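Local coordinates for VAO-type flavoprotein oxidase VAO615 (Myceliophthora thermophila, PDB 6F72) that is probably an oxidoreductase that carries one bicovalently bound FAD per subunit and, once reduced, reacts rapidly with molecular oxygen, its substrate being unknown, at residues S238-S243 / T354-D359; D299-G304 / P385-N390; F340-G345 / F448-F453. One frame throughout, in Å; residues are numbered along the deposited sequence.

Interaction 1 (S238-S243 / T354-D359)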
ATOM      1  N   SER A 238       0.786  -8.563  -5.776  1.00 22.87           N
ATOM      2  CA  SER A 238       0.127  -8.420  -7.062  1.00 23.09           C
ATOM      3  C   SER A 238      -0.465  -9.764  -7.426  1.00 23.72           C
ATOM      4  O   SER A 238       0.051 -10.807  -6.992  1.00 23.99           O
ATOM      5  CB  SER A 238       1.165  -8.023  -8.126  1.00 22.85           C
ATOM      6  OG  SER A 238       0.634  -8.010  -9.444  1.00 23.02           O
ATOM      7  N   ILE A 239      -1.517  -9.749  -8.244  1.00 24.06           N
ATOM      8  CA  ILE A 239      -2.099 -10.979  -8.818  1.00 24.69           C
ATOM      9  C   ILE A 239      -1.110 -11.660  -9.800  1.00 24.83           C
ATOM     10  O   ILE A 239      -1.290 -12.816 -10.209  1.00 25.41           O
ATOM     11  CB  ILE A 239      -3.499 -10.717  -9.452  1.00 25.14           C
ATOM     12  CG1 ILE A 239      -3.421  -9.671 -10.593  1.00 24.94           C
ATOM     13  CG2 ILE A 239      -4.503 -10.294  -8.371  1.00 25.13           C
ATOM     14  CD1 ILE A 239      -4.628  -9.621 -11.519  1.00 25.47           C
ATOM     15  N   LEU A 240      -0.049 -10.932 -10.135  1.00 24.32           N
ATOM     16  CA  LEU A 240       0.985 -11.393 -11.041  1.00 24.41           C
ATOM     17  C   LEU A 240       2.224 -11.910 -10.301  1.00 24.27           C
ATOM     18  O   LEU A 240       3.202 -12.324 -10.934  1.00 24.29           O
ATOM     19  CB  LEU A 240       1.383 -10.269 -12.022  1.00 24.06           C
ATOM     20  CG  LEU A 240       0.517  -9.967 -13.253  1.00 24.37           C
ATOM     21  CD1 LEU A 240       1.253  -8.989 -14.169  1.00 24.14           C
ATOM     22  CD2 LEU A 240       0.080 -11.203 -14.037  1.00 25.03           C
ATOM     23  N   SER A 241       2.179 -11.885  -8.970  1.00 24.13           N
ATOM     24  CA  SER A 241       3.341 -12.239  -8.167  1.00 24.07           C
ATOM     25  C   SER A 241       3.774 -13.703  -8.276  1.00 24.63           C
ATOM     26  O   SER A 241       4.967 -13.988  -8.204  1.00 24.71           O
ATOM     27  CB  SER A 241       3.165 -11.802  -6.718  1.00 23.80           C
ATOM     28  OG  SER A 241       3.333 -10.399  -6.628  1.00 23.22           O
ATOM     29  N   SER A 242       2.822 -14.606  -8.513  1.00 25.17           N
ATOM     30  CA  SER A 242       3.129 -16.027  -8.728  1.00 25.78           C
ATOM     31  C   SER A 242       3.904 -16.239 -10.026  1.00 25.90           C
ATOM     32  O   SER A 242       4.612 -17.240 -10.172  1.00 26.27           O
ATOM     33  CB  SER A 242       1.864 -16.871  -8.766  1.00 26.40           C
ATOM     34  OG  SER A 242       1.224 -16.868  -7.515  1.00 26.57           O
ATOM     35  N   SER A 243       3.741 -15.310 -10.966  1.00 25.54           N
ATOM     36  CA  SER A 243       4.466 -15.360 -12.220  1.00 25.65           C
ATOM     37  C   SER A 243       5.792 -14.595 -12.157  1.00 25.16           C
ATOM     38  O   SER A 243       6.791 -15.059 -12.727  1.00 25.37           O
ATOM     39  CB  SER A 243       3.603 -14.864 -13.381  1.00 25.83           C
ATOM     40  OG  SER A 243       2.583 -15.793 -13.696  1.00 26.47           O
ATOM     41  N   THR A 354      -6.447 -15.548 -11.628  1.00 28.48           N
ATOM     42  CA  THR A 354      -5.513 -14.973 -12.599  1.00 28.55           C
ATOM     43  C   THR A 354      -4.551 -16.075 -13.065  1.00 29.03           C
ATOM     44  O   THR A 354      -3.756 -16.607 -12.283  1.00 28.62           O
ATOM     45  CB  THR A 354      -4.746 -13.785 -11.991  1.00 27.88           C
ATOM     46  OG1 THR A 354      -5.682 -12.757 -11.637  1.00 27.66           O
ATOM     47  CG2 THR A 354      -3.715 -13.224 -12.971  1.00 27.85           C
ATOM     48  N   MET A 355      -4.652 -16.410 -14.346  1.00 29.89           N
ATOM     49  CA  MET A 355      -3.956 -17.560 -14.911  1.00 30.75           C
ATOM     50  C   MET A 355      -3.185 -17.174 -16.188  1.00 31.21           C
ATOM     51  O   MET A 355      -3.630 -17.485 -17.300  1.00 31.89           O
ATOM     52  CB  MET A 355      -4.958 -18.706 -15.149  1.00 31.44           C
ATOM     53  CG  MET A 355      -5.552 -19.282 -13.866  1.00 31.28           C
ATOM     54  SD  MET A 355      -7.077 -20.226 -14.069  1.00 32.19           S
ATOM     55  CE  MET A 355      -8.284 -18.898 -14.152  1.00 31.62           C
ATOM     56  N   PRO A 356      -2.032 -16.475 -16.032  1.00 31.00           N
ATOM     57  CA  PRO A 356      -1.338 -15.908 -17.209  1.00 31.52           C
ATOM     58  C   PRO A 356      -0.945 -16.957 -18.247  1.00 32.53           C
ATOM     59  O   PRO A 356      -0.432 -18.019 -17.894  1.00 32.84           O
ATOM     60  CB  PRO A 356      -0.101 -15.230 -16.599  1.00 30.87           C
ATOM     61  CG  PRO A 356      -0.499 -14.935 -15.186  1.00 30.14           C
ATOM     62  CD  PRO A 356      -1.332 -16.122 -14.779  1.00 30.28           C
ATOM     63  N   GLY A 357      -1.229 -16.671 -19.513  1.00 33.29           N
ATOM     64  CA  GLY A 357      -0.906 -17.582 -20.614  1.00 34.48           C
ATOM     65  C   GLY A 357      -1.784 -18.817 -20.747  1.00 35.29           C
ATOM     66  O   GLY A 357      -1.504 -19.679 -21.595  1.00 36.33           O
ATOM     67  N   ALA A 358      -2.833 -18.914 -19.926  1.00 34.85           N
ATOM     68  CA  ALA A 358      -3.743 -20.064 -19.947  1.00 35.63           C
ATOM     69  C   ALA A 358      -4.945 -19.807 -20.842  1.00 36.39           C
ATOM     70  O   ALA A 358      -5.638 -18.813 -20.662  1.00 36.14           O
ATOM     71  CB  ALA A 358      -4.199 -20.427 -18.534  1.00 34.83           C
ATOM     72  N   ASP A 359      -5.181 -20.690 -21.815  1.00 37.65           N
ATOM     73  CA  ASP A 359      -6.433 -20.634 -22.577  1.00 38.56           C
ATOM     74  C   ASP A 359      -7.560 -21.364 -21.826  1.00 38.68           C
ATOM     75  O   ASP A 359      -7.373 -21.796 -20.676  1.00 37.98           O
ATOM     76  CB  ASP A 359      -6.274 -21.077 -24.051  1.00 39.91           C
ATOM     77  CG  ASP A 359      -6.026 -22.577 -24.220  1.00 40.92           C
ATOM     78  OD1 ASP A 359      -6.806 -23.416 -23.712  1.00 41.14           O
ATOM     79  OD2 ASP A 359      -5.049 -22.920 -24.921  1.00 41.60           O
TER

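Interaction 2 (D299-G304 / P385-N390)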
ATOM      1  N   ASP A 299       3.579  -9.616 -22.566  1.00 31.33           N
ATOM      2  CA  ASP A 299       2.146  -9.824 -22.368  1.00 31.30           C
ATOM      3  C   ASP A 299       1.644 -10.937 -23.287  1.00 32.23           C
ATOM      4  O   ASP A 299       2.354 -11.381 -24.187  1.00 33.14           O
ATOM      5  CB  ASP A 299       1.394  -8.512 -22.618  1.00 31.24           C
ATOM      6  CG  ASP A 299       0.004  -8.479 -21.990  1.00 30.94           C
ATOM      7  OD1 ASP A 299      -0.330  -9.306 -21.106  1.00 30.32           O
ATOM      8  OD2 ASP A 299      -0.763  -7.593 -22.397  1.00 31.19           O
ATOM      9  N   GLY A 300       0.432 -11.402 -23.033  1.00 32.26           N
ATOM     10  CA  GLY A 300      -0.225 -12.406 -23.850  1.00 33.28           C
ATOM     11  C   GLY A 300      -1.543 -12.742 -23.186  1.00 33.24           C
ATOM     12  O   GLY A 300      -1.902 -12.130 -22.177  1.00 32.50           O
ATOM     13  N   ILE A 301      -2.258 -13.698 -23.774  1.00 34.16           N
ATOM     14  CA  ILE A 301      -3.480 -14.299 -23.229  1.00 34.34           C
ATOM     15  C   ILE A 301      -3.414 -14.459 -21.696  1.00 33.51           C
ATOM     16  O   ILE A 301      -2.394 -14.890 -21.160  1.00 33.29           O
ATOM     17  CB  ILE A 301      -3.774 -15.629 -24.000  1.00 35.40           C
ATOM     18  CG1 ILE A 301      -4.840 -15.420 -25.080  1.00 36.38           C
ATOM     19  CG2 ILE A 301      -4.162 -16.798 -23.095  1.00 35.25           C
ATOM     20  CD1 ILE A 301      -4.342 -14.770 -26.354  1.00 37.14           C
ATOM     21  N   VAL A 302      -4.475 -14.043 -20.999  1.00 33.33           N
ATOM     22  CA  VAL A 302      -4.588 -14.230 -19.544  1.00 32.64           C
ATOM     23  C   VAL A 302      -5.912 -14.926 -19.223  1.00 33.03           C
ATOM     24  O   VAL A 302      -6.992 -14.397 -19.519  1.00 33.31           O
ATOM     25  CB  VAL A 302      -4.455 -12.905 -18.732  1.00 31.83           C
ATOM     26  CG1 VAL A 302      -4.607 -13.159 -17.233  1.00 31.01           C
ATOM     27  CG2 VAL A 302      -3.113 -12.240 -18.988  1.00 31.67           C
ATOM     28  N   GLY A 303      -5.808 -16.116 -18.632  1.00 33.00           N
ATOM     29  CA  GLY A 303      -6.973 -16.866 -18.163  1.00 33.36           C
ATOM     30  C   GLY A 303      -7.543 -16.294 -16.874  1.00 32.62           C
ATOM     31  O   GLY A 303      -6.805 -15.883 -15.973  1.00 31.91           O
ATOM     32  N   GLY A 304      -8.865 -16.275 -16.782  1.00 33.00           N
ATOM     33  CA  GLY A 304      -9.533 -15.689 -15.626  1.00 32.71           C
ATOM     34  C   GLY A 304     -10.758 -16.464 -15.219  1.00 33.19           C
ATOM     35  O   GLY A 304     -11.309 -17.233 -16.013  1.00 34.03           O
ATOM     36  N   PRO A 385     -15.510 -18.933 -16.009  1.00 38.90           N
ATOM     37  CA  PRO A 385     -14.206 -18.837 -16.643  1.00 38.26           C
ATOM     38  C   PRO A 385     -14.254 -17.907 -17.842  1.00 38.31           C
ATOM     39  O   PRO A 385     -15.310 -17.743 -18.453  1.00 38.94           O
ATOM     40  CB  PRO A 385     -13.930 -20.271 -17.124  1.00 38.92           C
ATOM     41  CG  PRO A 385     -15.010 -21.123 -16.553  1.00 39.52           C
ATOM     42  CD  PRO A 385     -16.170 -20.206 -16.352  1.00 39.79           C
ATOM     43  N   ARG A 386     -13.110 -17.301 -18.151  1.00 37.56           N
ATOM     44  CA  ARG A 386     -12.913 -16.518 -19.375  1.00 37.72           C
ATOM     45  C   ARG A 386     -11.439 -16.507 -19.756  1.00 37.12           C
ATOM     46  O   ARG A 386     -10.588 -16.988 -18.994  1.00 36.63           O
ATOM     47  CB  ARG A 386     -13.476 -15.078 -19.244  1.00 37.67           C
ATOM     48  CG  ARG A 386     -12.807 -14.189 -18.188  1.00 36.61           C
ATOM     49  CD  ARG A 386     -13.358 -12.765 -18.145  1.00 36.34           C
ATOM     50  NE  ARG A 386     -14.759 -12.744 -17.735  1.00 36.65           N
ATOM     51  CZ  ARG A 386     -15.791 -12.541 -18.548  1.00 37.45           C
ATOM     52  NH1 ARG A 386     -15.608 -12.305 -19.840  1.00 37.85           N
ATOM     53  NH2 ARG A 386     -17.017 -12.567 -18.057  1.00 37.83           N
ATOM     54  N   VAL A 387     -11.154 -15.988 -20.949  1.00 37.24           N
ATOM     55  CA  VAL A 387      -9.790 -15.733 -21.407  1.00 36.56           C
ATOM     56  C   VAL A 387      -9.742 -14.291 -21.943  1.00 36.32           C
ATOM     57  O   VAL A 387     -10.483 -13.943 -22.863  1.00 36.94           O
ATOM     58  CB  VAL A 387      -9.335 -16.736 -22.502  1.00 37.42           C
ATOM     59  CG1 VAL A 387      -7.951 -16.381 -23.032  1.00 37.34           C
ATOM     60  CG2 VAL A 387      -9.332 -18.169 -21.988  1.00 37.57           C
ATOM     61  N   SER A 388      -8.878 -13.465 -21.357  1.00 35.21           N
ATOM     62  CA  SER A 388      -8.629 -12.108 -21.854  1.00 35.16           C
ATOM     63  C   SER A 388      -7.454 -12.114 -22.843  1.00 35.31           C
ATOM     64  O   SER A 388      -6.532 -12.917 -22.706  1.00 34.99           O
ATOM     65  CB  SER A 388      -8.366 -11.139 -20.692  1.00 34.23           C
ATOM     66  OG  SER A 388      -9.350 -11.280 -19.673  1.00 34.01           O
ATOM     67  N   THR A 389      -7.514 -11.225 -23.838  1.00 35.74           N
ATOM     68  CA  THR A 389      -6.475 -11.088 -24.869  1.00 36.11           C
ATOM     69  C   THR A 389      -5.139 -10.647 -24.274  1.00 35.17           C
ATOM     70  O   THR A 389      -4.073 -11.058 -24.740  1.00 35.30           O
ATOM     71  CB  THR A 389      -6.906 -10.072 -25.942  1.00 36.90           C
ATOM     72  OG1 THR A 389      -8.263 -10.327 -26.305  1.00 37.73           O
ATOM     73  CG2 THR A 389      -6.028 -10.169 -27.199  1.00 37.76           C
ATOM     74  N   ASN A 390      -5.216  -9.822 -23.234  1.00 34.24           N
ATOM     75  CA  ASN A 390      -4.052  -9.212 -22.611  1.00 33.48           C
ATOM     76  C   ASN A 390      -4.274  -9.100 -21.110  1.00 32.47           C
ATOM     77  O   ASN A 390      -5.361  -9.423 -20.616  1.00 32.65           O
ATOM     78  CB  ASN A 390      -3.807  -7.838 -23.237  1.00 33.94           C
ATOM     79  CG  ASN A 390      -5.011  -6.936 -23.128  1.00 34.29           C
ATOM     80  OD1 ASN A 390      -5.224  -6.293 -22.104  1.00 33.77           O
ATOM     81  ND2 ASN A 390      -5.822  -6.905 -24.176  1.00 35.44           N
TER
HETATM   82  O   HOH W   1      -9.180 -13.350 -17.935  1.00 37.07           O

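Interaction 3 (F340-G345 / F448-F453)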
ATOM      1  N   PHE A 340      -5.076 -16.577  -6.852  1.00 26.89           N
ATOM      2  CA  PHE A 340      -6.442 -16.221  -6.475  1.00 26.86           C
ATOM      3  C   PHE A 340      -6.430 -15.017  -5.568  1.00 26.54           C
ATOM      4  O   PHE A 340      -5.702 -14.983  -4.570  1.00 26.23           O
ATOM      5  CB  PHE A 340      -7.158 -17.377  -5.772  1.00 27.00           C
ATOM      6  CG  PHE A 340      -7.861 -18.314  -6.707  1.00 27.39           C
ATOM      7  CD1 PHE A 340      -8.909 -17.861  -7.523  1.00 27.57           C
ATOM      8  CD2 PHE A 340      -7.496 -19.663  -6.764  1.00 27.65           C
ATOM      9  CE1 PHE A 340      -9.565 -18.737  -8.387  1.00 28.12           C
ATOM     10  CE2 PHE A 340      -8.147 -20.546  -7.621  1.00 28.17           C
ATOM     11  CZ  PHE A 340      -9.179 -20.080  -8.438  1.00 28.51           C
ATOM     12  N   THR A 341      -7.219 -14.015  -5.950  1.00 26.77           N
ATOM     13  CA  THR A 341      -7.595 -12.936  -5.053  1.00 26.75           C
ATOM     14  C   THR A 341      -9.065 -13.177  -4.672  1.00 27.08           C
ATOM     15  O   THR A 341      -9.911 -13.442  -5.538  1.00 27.31           O
ATOM     16  CB  THR A 341      -7.262 -11.539  -5.652  1.00 26.95           C
ATOM     17  OG1 THR A 341      -7.405 -10.532  -4.644  1.00 27.32           O
ATOM     18  CG2 THR A 341      -8.133 -11.167  -6.876  1.00 27.36           C
ATOM     19  N   TYR A 342      -9.355 -13.162  -3.372  1.00 27.03           N
ATOM     20  CA  TYR A 342     -10.658 -13.578  -2.906  1.00 27.45           C
ATOM     21  C   TYR A 342     -11.167 -12.854  -1.658  1.00 27.77           C
ATOM     22  O   TYR A 342     -10.387 -12.297  -0.883  1.00 27.68           O
ATOM     23  CB  TYR A 342     -10.728 -15.098  -2.722  1.00 27.71           C
ATOM     24  CG  TYR A 342      -9.743 -15.682  -1.753  1.00 27.61           C
ATOM     25  CD1 TYR A 342      -8.436 -15.949  -2.147  1.00 27.29           C
ATOM     26  CD2 TYR A 342     -10.121 -15.997  -0.443  1.00 27.97           C
ATOM     27  CE1 TYR A 342      -7.517 -16.489  -1.266  1.00 27.34           C
ATOM     28  CE2 TYR A 342      -9.208 -16.555   0.447  1.00 27.99           C
ATOM     29  CZ  TYR A 342      -7.908 -16.797   0.021  1.00 27.70           C
ATOM     30  OH  TYR A 342      -6.981 -17.318   0.872  1.00 27.82           O
ATOM     31  N   SER A 343     -12.490 -12.871  -1.503  1.00 28.15           N
ATOM     32  CA  SER A 343     -13.192 -12.315  -0.354  1.00 28.46           C
ATOM     33  C   SER A 343     -13.658 -13.465   0.530  1.00 28.76           C
ATOM     34  O   SER A 343     -14.295 -14.410   0.054  1.00 28.94           O
ATOM     35  CB  SER A 343     -14.392 -11.505  -0.830  1.00 29.01           C
ATOM     36  OG  SER A 343     -15.028 -10.866   0.258  1.00 29.80           O
ATOM     37  N   VAL A 344     -13.297 -13.397   1.807  1.00 28.77           N
ATOM     38  CA  VAL A 344     -13.709 -14.409   2.780  1.00 29.32           C
ATOM     39  C   VAL A 344     -14.829 -13.795   3.634  1.00 30.03           C
ATOM     40  O   VAL A 344     -14.571 -12.913   4.453  1.00 30.05           O
ATOM     41  CB  VAL A 344     -12.539 -14.881   3.688  1.00 29.07           C
ATOM     42  CG1 VAL A 344     -12.994 -15.975   4.653  1.00 29.58           C
ATOM     43  CG2 VAL A 344     -11.349 -15.375   2.873  1.00 28.38           C
ATOM     44  N   GLY A 345     -16.058 -14.258   3.430  1.00 30.79           N
ATOM     45  CA  GLY A 345     -17.177 -13.870   4.290  1.00 31.86           C
ATOM     46  C   GLY A 345     -17.595 -14.977   5.241  1.00 32.67           C
ATOM     47  O   GLY A 345     -17.145 -16.117   5.109  1.00 32.60           O
ATOM     48  N   PHE A 448     -13.358  -9.996   4.348  1.00 29.00           N
ATOM     49  CA  PHE A 448     -12.022  -9.455   4.116  1.00 28.55           C
ATOM     50  C   PHE A 448     -11.353 -10.151   2.943  1.00 28.86           C
ATOM     51  O   PHE A 448     -11.706 -11.286   2.591  1.00 29.16           O
ATOM     52  CB  PHE A 448     -11.153  -9.526   5.381  1.00 28.20           C
ATOM     53  CG  PHE A 448     -10.905 -10.929   5.879  1.00 28.43           C
ATOM     54  CD1 PHE A 448     -11.794 -11.537   6.777  1.00 28.85           C
ATOM     55  CD2 PHE A 448      -9.780 -11.641   5.470  1.00 28.17           C
ATOM     56  CE1 PHE A 448     -11.570 -12.832   7.239  1.00 29.19           C
ATOM     57  CE2 PHE A 448      -9.547 -12.937   5.928  1.00 28.60           C
ATOM     58  CZ  PHE A 448     -10.448 -13.532   6.819  1.00 29.07           C
ATOM     59  N   TYR A 449     -10.397  -9.448   2.340  1.00 28.90           N
ATOM     60  CA  TYR A 449      -9.713  -9.945   1.165  1.00 29.30           C
ATOM     61  C   TYR A 449      -8.452 -10.710   1.508  1.00 28.72           C
ATOM     62  O   TYR A 449      -7.733 -10.371   2.459  1.00 28.17           O
ATOM     63  CB  TYR A 449      -9.387  -8.811   0.204  1.00 29.88           C
ATOM     64  CG  TYR A 449     -10.613  -8.184  -0.412  1.00 31.17           C
ATOM     65  CD1 TYR A 449     -11.304  -8.827  -1.460  1.00 31.99           C
ATOM     66  CD2 TYR A 449     -11.083  -6.934   0.037  1.00 31.38           C
ATOM     67  CE1 TYR A 449     -12.433  -8.247  -2.036  1.00 32.69           C
ATOM     68  CE2 TYR A 449     -12.206  -6.344  -0.536  1.00 32.19           C
ATOM     69  CZ  TYR A 449     -12.877  -7.005  -1.569  1.00 32.86           C
ATOM     70  OH  TYR A 449     -13.999  -6.430  -2.132  1.00 33.67           O
ATOM     71  N   CYS A 450      -8.212 -11.755   0.722  1.00 28.77           N
ATOM     72  CA  CYS A 450      -6.934 -12.432   0.708  1.00 28.45           C
ATOM     73  C   CYS A 450      -6.372 -12.487  -0.691  1.00 28.54           C
ATOM     74  O   CYS A 450      -7.112 -12.591  -1.679  1.00 28.81           O
ATOM     75  CB  CYS A 450      -7.063 -13.853   1.210  1.00 28.54           C
ATOM     76  SG  CYS A 450      -7.561 -13.991   2.909  1.00 28.34           S
ATOM     77  N   ASP A 451      -5.051 -12.426  -0.762  1.00 28.41           N
ATOM     78  CA  ASP A 451      -4.370 -12.777  -1.979  1.00 28.80           C
ATOM     79  C   ASP A 451      -3.518 -14.008  -1.757  1.00 28.81           C
ATOM     80  O   ASP A 451      -3.069 -14.263  -0.640  1.00 28.49           O
ATOM     81  CB  ASP A 451      -3.518 -11.630  -2.474  1.00 28.87           C
ATOM     82  CG  ASP A 451      -3.924 -11.194  -3.848  1.00 29.56           C
ATOM     83  OD1 ASP A 451      -4.846 -10.339  -3.912  1.00 29.33           O
ATOM     84  OD2 ASP A 451      -3.336 -11.724  -4.842  1.00 30.09           O
ATOM     85  N   SER A 452      -3.307 -14.752  -2.838  1.00 29.04           N
ATOM     86  CA  SER A 452      -2.502 -15.963  -2.815  1.00 29.21           C
ATOM     87  C   SER A 452      -1.409 -15.887  -3.870  1.00 29.11           C
ATOM     88  O   SER A 452      -1.616 -15.341  -4.965  1.00 29.00           O
ATOM     89  CB  SER A 452      -3.380 -17.195  -3.009  1.00 29.79           C
ATOM     90  OG  SER A 452      -4.137 -17.101  -4.200  1.00 30.09           O
ATOM     91  N   PHE A 453      -0.246 -16.435  -3.526  1.00 29.03           N
ATOM     92  CA  PHE A 453       0.975 -16.265  -4.322  1.00 28.94           C
ATOM     93  C   PHE A 453       2.034 -17.297  -3.958  1.00 29.22           C
ATOM     94  O   PHE A 453       2.069 -17.788  -2.825  1.00 29.17           O
ATOM     95  CB  PHE A 453       1.564 -14.854  -4.101  1.00 28.24           C
ATOM     96  CG  PHE A 453       1.902 -14.561  -2.666  1.00 27.82           C
ATOM     97  CD1 PHE A 453       3.154 -14.898  -2.142  1.00 27.81           C
ATOM     98  CD2 PHE A 453       0.962 -13.981  -1.826  1.00 27.55           C
ATOM     99  CE1 PHE A 453       3.462 -14.659  -0.813  1.00 27.63           C
ATOM    100  CE2 PHE A 453       1.264 -13.729  -0.498  1.00 27.37           C
ATOM    101  CZ  PHE A 453       2.512 -14.066   0.014  1.00 27.38           C
TER

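Interaction 1 (S238-S243 / T354-D359)
Ile239 and Thr354 bring their CA atoms to 6.5 Å, and the CA atoms of Ser243 and Pro356 stand 7.7 Å apart, so a turn and the start of helix 241-244 meet the end of strand 348-356 through side chains and not through backbone pairing. Ile239 crosses Thr354 at about a right angle. A chi1 of 60° turns Ile239 CG1 towards Thr354 OG1, and a chi2 of 164° carries CD1 on to it, 3.3 Å from Ile239 CD1 to Thr354 OG1. As a methyl, Ile239 CD1 can only pack against that oxygen, whose polar partner is His394 NE2. Thr354 CG2 adds a contact 3.7 Å from Ile239 O. Further along, Pro356 CG is touched twice: Leu240 CD2 approaches it at 3.9 Å, and Ser243 OG at 3.5 Å. Ser243 OG finds its polar partner elsewhere, in Gly337 O.

Each segment has its own turn. Ser238 OG accepts from Leu240 N at 3.1 Å, a capping bond inside the type I turn from Ser238 to Ser241. On the other side a type II turn runs from Met355 to Ala358, with Gly357 at a positive phi of 74°; Asp359 then N-caps helix 360-376. The side chain of Ile239 is about 7 Å from FAD, and 238-243 belongs to the PCMH-type FAD-binding part of the chain, while Thr354 and Pro356 belong to the large antiparallel sheet. This is the seam between flavin-binding part and sheet expected of the two-domain VAO fold.

Interaction 2 (D299-G304 / P385-N390)
The carboxylate of Asp299 and the carboxamide of Asn390 are turned 68° from each other and do not stack; the closest touch is Asp299 OD2 against Asn390 CB, at 3.2 Å. Asp299 OD1 forms a salt bridge with Arg216 NE and accepts from Tyr391 N, besides a weak bond from Gly300 N. Asn390 OD1 caps Asp393 N at the start of helix 391-399. The third flat group is the guanidinium of Arg386. The chain leading to it bends at chi3 (65°), which places NE; the side chain touches Thr397 and Tyr398 of helix 391-399, and its CG is the atom nearest Gly304 O.

Beyond these ends the strands run antiparallel, their directions 159° apart. Val302 and Ser388 form a hydrogen-bonded pair, in which Ser388 N reaches Val302 O at 2.8 Å. That oxygen takes a second donor, a water 2.9 Å from Val302 O which also lies 2.7 Å from Ser388 OG and so ties carbonyl to hydroxyl. Gly304 and Arg386 form the other hydrogen-bonded pair, Gly304 N to Arg386 O at 2.9 Å and Arg386 N back to Gly304 O. Between them Gly303 and Val387 make a non-hydrogen-bonded pair, CA to CA 4.4 Å. Ile301 CA sends a CA-H...O contact to Ser388 O at 3.4 Å, and its CG2 packs 3.8 Å from Val387 CG1.

His394 of helix 391-399 touches Val302 and Ser388, while Pro385 meets helix 360-376. Strand 382-388 is an outermost strand of the seven-stranded antiparallel sheet, and the contact is a regular antiparallel edge pairing that runs on through an N-capping asparagine into a helix.

Interaction 3 (F340-G345 / F448-F453)
The antiparallel pairing of strands 339-344 and 448-452, directions 152° apart, lies at the centre of the seven-stranded sheet, with Tyr342 and Cys450 as its central hydrogen-bonded pair. Cys450 CB makes a CH-pi contact over one face of the Tyr342 ring, 3.6 Å from its centroid and displaced toward the rim, with Tyr342 CZ the nearest atom at 3.3 Å. A chi1 of 59° puts Tyr342 CG between its backbone N and carbonyl carbon, and the ring comes nearer the neighbouring strand. Cys450 SG approaches the same ring obliquely, 4.6 Å from the centroid of Tyr342, a sulfur-aromatic contact; that sulfur is in the disulfide to Cys476 of strand 472-480. On the same side of the sheet, Val344 and Phe448 lie side by side, pointing the same way, with a second CH-pi contact from Val344 CB over the Phe448 ring, 4.0 Å from Phe448 CZ. Phe326 of helix 316-335 meets Tyr342 edge-to-face. An alanine in place of Tyr342 would probably open a gap between Cys450 CB and Phe326 and deprive the disulfide sulfur of its aromatic neighbour.

The pairing ends at Ser452, whose OG donates to Phe340 O at 2.7 Å, in the carbonyl plane and on a lone pair; Ser452 N adds a weak bond, so that two donors grip one oxygen.

The face of Thr341, Ser343, Tyr449 and Asp451 is more polar. Thr341 OG1 donates to Asp451 OD1 at 2.7 Å, arriving from above the carboxylate, 45° out of its plane. The Asp451 side chain lies about 6 Å from the FAD. Chemically its carboxylate is held unevenly: Thr341 grips OD1, whereas Asp451 OD2 is buried by this contact with no partner in the model.

All three contacts reach one seven-stranded antiparallel sheet, in which 382-388, 302-310, 348-356, 339-344 and 448-452 are successive neighbours. Interaction 2 joins the first two of these strands, interaction 3 the last two, and interaction 1 leans on the end of the middle one. Their centres lie 9 Å (1 and 2), 15 Å (1 and 3) and 20 Å (2 and 3) apart. Met355 N probably bonds to Gly303 O, linking interactions 1 and 2, while Ile239 CG2 packs against Thr341 CG2 and Asp451 OD2 of interaction 3. The first segments (238-243, 299-304, 340-345) all precede the second (354-359, 385-390, 448-453), so the contacts cross along the chain, and 238-243 brings the flavin-binding part against the sheet.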